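Local coordinates for protein Afp (Microbacterium arborescens, PDB 2YJK) that probably binds and takes up iron as a Dps protein of the ferritin fold, assembled as a shell of twelve subunits, at residues Ala19-Ala22 with Gln23-Pro27; Lys110-Val113 with Ser114-Ala118. One frame throughout, in Å; residues are numbered along the deposited sequence.

Contact 1: Ala19-Ala22 with Gln23-Pro27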
loop_
_atom_site.group_PDB
_atom_site.type_symbol
_atom_site.label_atom_id
_atom_site.label_comp_id
_atom_site.label_asym_id
_atom_site.label_seq_id
_atom_site.Cartn_x
_atom_site.Cartn_y
_atom_site.Cartn_z
ATOM N N ALA C 19 8.458 -26.759 31.601
ATOM C CA ALA C 19 8.250 -26.278 32.962
ATOM C C ALA C 19 9.153 -25.083 33.277
ATOM O O ALA C 19 8.756 -24.177 34.003
ATOM C CB ALA C 19 8.491 -27.412 33.958
ATOM N N ALA C 20 10.367 -25.104 32.722
ATOM C CA ALA C 20 11.283 -23.943 32.735
ATOM C C ALA C 20 10.795 -22.722 31.899
ATOM O O ALA C 20 10.899 -21.548 32.314
ATOM C CB ALA C 20 12.686 -24.395 32.297
ATOM N N ALA C 21 10.214 -22.979 30.747
ATOM C CA ALA C 21 9.671 -21.872 30.017
ATOM C C ALA C 21 8.640 -21.214 30.871
ATOM O O ALA C 21 8.664 -19.996 30.974
ATOM C CB ALA C 21 9.058 -22.302 28.669
ATOM N N ALA C 22 7.715 -21.985 31.447
ATOM C CA ALA C 22 6.624 -21.362 32.179
ATOM C C ALA C 22 7.192 -20.587 33.352
ATOM O O ALA C 22 6.752 -19.481 33.682
ATOM C CB ALA C 22 5.640 -22.400 32.703
ATOM N N GLN C 23 8.171 -21.188 33.996
ATOM C CA GLN C 23 8.754 -20.579 35.141
ATOM C C GLN C 23 9.412 -19.249 34.819
ATOM O O GLN C 23 9.255 -18.315 35.580
ATOM C CB GLN C 23 9.738 -21.550 35.781
ATOM C CG GLN C 23 10.589 -20.919 36.862
ATOM C CD GLN C 23 11.575 -21.886 37.432
ATOM O OE1 GLN C 23 12.281 -21.558 38.401
ATOM N NE2 GLN C 23 11.644 -23.102 36.848
ATOM N N PHE C 24 10.171 -19.151 33.739
ATOM C CA PHE C 24 10.936 -17.913 33.473
ATOM C C PHE C 24 10.207 -16.902 32.599
ATOM O O PHE C 24 10.412 -15.681 32.713
ATOM C CB PHE C 24 12.262 -18.268 32.866
ATOM C CG PHE C 24 13.169 -18.966 33.812
ATOM C CD1 PHE C 24 13.712 -18.261 34.913
ATOM C CD2 PHE C 24 13.536 -20.309 33.597
ATOM C CE1 PHE C 24 14.618 -18.882 35.792
ATOM C CE2 PHE C 24 14.443 -20.961 34.506
ATOM C CZ PHE C 24 14.956 -20.253 35.596
ATOM N N LEU C 25 9.326 -17.404 31.745
ATOM C CA LEU C 25 8.601 -16.511 30.846
ATOM C C LEU C 25 7.305 -15.952 31.438
ATOM O O LEU C 25 6.863 -14.865 31.060
ATOM C CB LEU C 25 8.332 -17.208 29.539
ATOM C CG LEU C 25 9.622 -17.383 28.711
ATOM C CD1 LEU C 25 9.241 -18.045 27.359
ATOM C CD2 LEU C 25 10.373 -16.109 28.440
ATOM N N THR C 26 6.708 -16.676 32.367
ATOM C CA THR C 26 5.491 -16.185 33.021
ATOM C C THR C 26 5.590 -14.784 33.664
ATOM O O THR C 26 4.635 -13.993 33.499
ATOM C CB THR C 26 4.893 -17.224 34.012
ATOM O OG1 THR C 26 4.662 -18.422 33.287
ATOM C CG2 THR C 26 3.606 -16.746 34.608
ATOM N N PRO C 27 6.699 -14.473 34.391
ATOM C CA PRO C 27 6.809 -13.118 34.999
ATOM C C PRO C 27 6.966 -12.078 33.894
ATOM O O PRO C 27 6.510 -10.936 34.007
ATOM C CB PRO C 27 8.130 -13.204 35.822
ATOM C CG PRO C 27 8.263 -14.740 36.151
ATOM C CD PRO C 27 7.783 -15.369 34.852
#
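Q23 N donates to A19 O at 3.0 Å, and Q23 CB lies close to the same oxygen. CG is turned anti to the backbone N (chi1 170°); the extended chain leads outward, and only NE2 turns back on the side of A19. At F24 the amide bonds to A20 O, with a weak second interaction to A21 O. The ring reaches back along the helix until CD2 stands 3.2 Å from A20 O and 4.4 Å from A20 CB, while Q23 CG lies over the centre of one ring face. Helix 15-45 is the first long helix of the ferritin-like four-helix bundle, and F24 turns its ring to A126 and L130 of helix 105-130. L25 N is held by A21 O at 2.8 Å; CD1 lies 4.5 Å from A21 CB, and the L25 side chain packs on R75 and I76 of helix 51-78. T26 brings both its N (3.1 Å) and its OG1 to A22 O, the hydroxyl set beside the backbone N by chi1 of -56°, although its modelled approach is so short that its exact position is doubtful. P27, which has no amide hydrogen, kinks the helix by breaking the bonding to the turn before.

Contact 2: Lys110-Val113 with Ser114-Ala118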
loop_
_atom_site.group_PDB
_atom_site.type_symbol
_atom_site.label_atom_id
_atom_site.label_comp_id
_atom_site.label_asym_id
_atom_site.label_seq_id
_atom_site.Cartn_x
_atom_site.Cartn_y
_atom_site.Cartn_z
ATOM N N LYS C 110 9.807 8.777 34.387
ATOM C CA LYS C 110 10.387 8.071 35.557
ATOM C C LYS C 110 9.568 6.890 36.008
ATOM O O LYS C 110 10.130 5.826 36.301
ATOM C CB LYS C 110 10.642 8.989 36.791
ATOM C CG LYS C 110 11.645 10.097 36.545
ATOM C CD LYS C 110 11.661 11.089 37.729
ATOM C CE LYS C 110 12.901 12.001 37.646
ATOM N NZ LYS C 110 12.674 13.378 38.264
ATOM N N ALA C 111 8.249 7.069 36.112
ATOM C CA ALA C 111 7.385 5.951 36.577
ATOM C C ALA C 111 7.528 4.750 35.615
ATOM O O ALA C 111 7.589 3.601 36.062
ATOM C CB ALA C 111 5.922 6.390 36.658
ATOM N N ILE C 112 7.530 5.018 34.305
ATOM C CA ILE C 112 7.578 3.936 33.274
ATOM C C ILE C 112 8.978 3.261 33.185
ATOM O O ILE C 112 9.072 2.051 33.036
ATOM C CB ILE C 112 7.143 4.458 31.849
ATOM C CG1 ILE C 112 5.645 4.818 31.825
ATOM C CG2 ILE C 112 7.479 3.468 30.716
ATOM C CD1 ILE C 112 4.744 3.640 32.007
ATOM N N VAL C 113 10.050 4.046 33.317
ATOM C CA VAL C 113 11.384 3.454 33.453
ATOM C C VAL C 113 11.478 2.562 34.686
ATOM O O VAL C 113 12.069 1.491 34.622
ATOM C CB VAL C 113 12.531 4.524 33.398
ATOM C CG1 VAL C 113 13.920 3.913 33.645
ATOM C CG2 VAL C 113 12.483 5.197 32.057
ATOM N N SER C 114 10.914 2.985 35.803
ATOM C CA SER C 114 10.872 2.103 36.963
ATOM C C SER C 114 10.188 0.753 36.650
ATOM O O SER C 114 10.784 -0.316 36.961
ATOM C CB SER C 114 10.209 2.827 38.129
ATOM O OG SER C 114 10.007 1.946 39.201
ATOM N N ASP C 115 8.980 0.773 36.036
ATOM C CA ASP C 115 8.272 -0.469 35.642
ATOM C C ASP C 115 9.151 -1.239 34.568
ATOM O O ASP C 115 9.369 -2.458 34.662
ATOM C CB ASP C 115 6.823 -0.195 35.088
ATOM C CG ASP C 115 5.812 0.568 36.141
ATOM O OD1 ASP C 115 6.210 1.100 37.275
ATOM O OD2 ASP C 115 4.560 0.659 35.764
ATOM N N ILE C 116 9.714 -0.558 33.575
ATOM C CA ILE C 116 10.650 -1.269 32.670
ATOM C C ILE C 116 11.874 -1.962 33.392
ATOM O O ILE C 116 12.286 -3.073 33.049
ATOM C CB ILE C 116 11.093 -0.342 31.564
ATOM C CG1 ILE C 116 9.949 -0.166 30.568
ATOM C CG2 ILE C 116 12.318 -0.871 30.875
ATOM C CD1 ILE C 116 10.164 1.008 29.587
ATOM N N ASP C 117 12.423 -1.314 34.409
ATOM C CA ASP C 117 13.585 -1.815 35.111
ATOM C C ASP C 117 13.207 -3.109 35.802
ATOM O O ASP C 117 14.014 -4.018 35.830
ATOM C CB ASP C 117 14.127 -0.815 36.165
ATOM C CG ASP C 117 14.992 0.330 35.554
ATOM O OD1 ASP C 117 15.371 0.317 34.344
ATOM O OD2 ASP C 117 15.296 1.281 36.333
ATOM N N ALA C 118 11.993 -3.181 36.353
ATOM C CA ALA C 118 11.468 -4.433 36.989
ATOM C C ALA C 118 11.341 -5.573 35.930
ATOM O O ALA C 118 11.704 -6.725 36.221
ATOM C CB ALA C 118 10.083 -4.195 37.667
#
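Four successive backbone bonds join K110-V113 to the following turn of helix 105-130: S114 N to K110 O, D115 N to A111 O, I116 N to I112 O and D117 N to V113 O. The bond from I116 N to I112 O is short at 2.7 Å and nearly straight at 173°. On the buried side I112 and I116 meet one turn apart: CG2 of I112 touches CD1 of I116 at 3.8 Å, the two side chains lying obliquely across each other. Both isoleucines share the same first torsion, with CG1 beside the backbone N and CG2 anti to it; the extended second torsion of I116 (166°) carries CD1 back toward the preceding turn, also 3.8 Å from I112 O. This i to i+4 pair belongs to the inward face of a helix of the ferritin-like four-helix bundle; L155 of helix 135-156 packs on both isoleucines, while A42 and L35 of helix 15-45 meet I112 and I116 respectively. CG1 of V113, a residue also against L155, lies 3.9 Å from OD1 of D117, the two side chains crossing at an angle. OD1 of D117 has its charged partner in R152, a salt bridge to helix 135-156. D115 folds its carboxylate back along the helix, with OD1 3.1 Å from A111 O. Both are acceptors, and the approach is probably made tolerable by the donors that hold the carboxylate: OD1 takes a hydrogen bond from A97 N and OD2 is hydrogen-bonded to T96 OG1. These two bonds fix the rotation of the group and tie the helix to the loop carrying T96 and A97. S114 lies on the exposed side, its CB 3.4 Å from A111 O and close to K110 O.

Overall arrangement
Both contacts join successive turns of one long bundle helix, contact 1 on helix 15-45 and contact 2 on helix 105-130; their centres are 22 Å apart, on opposite sides of the chain's centre, and they do not touch. Both are only partly buried, contact 2 the more so, with four of eight touching residues buried against two of nine. Contact 1 has alanines in its first half, so its side-chain packing is light: three of them lie against loops, F24 against helix 105-130 and L25 against helix 51-78; its helix is kinked at a proline. Contact 2 is regular and richer in branched aliphatic residues inside, with two aspartates bonded to a loop and to helix 135-156. Neither is touched by another subunit.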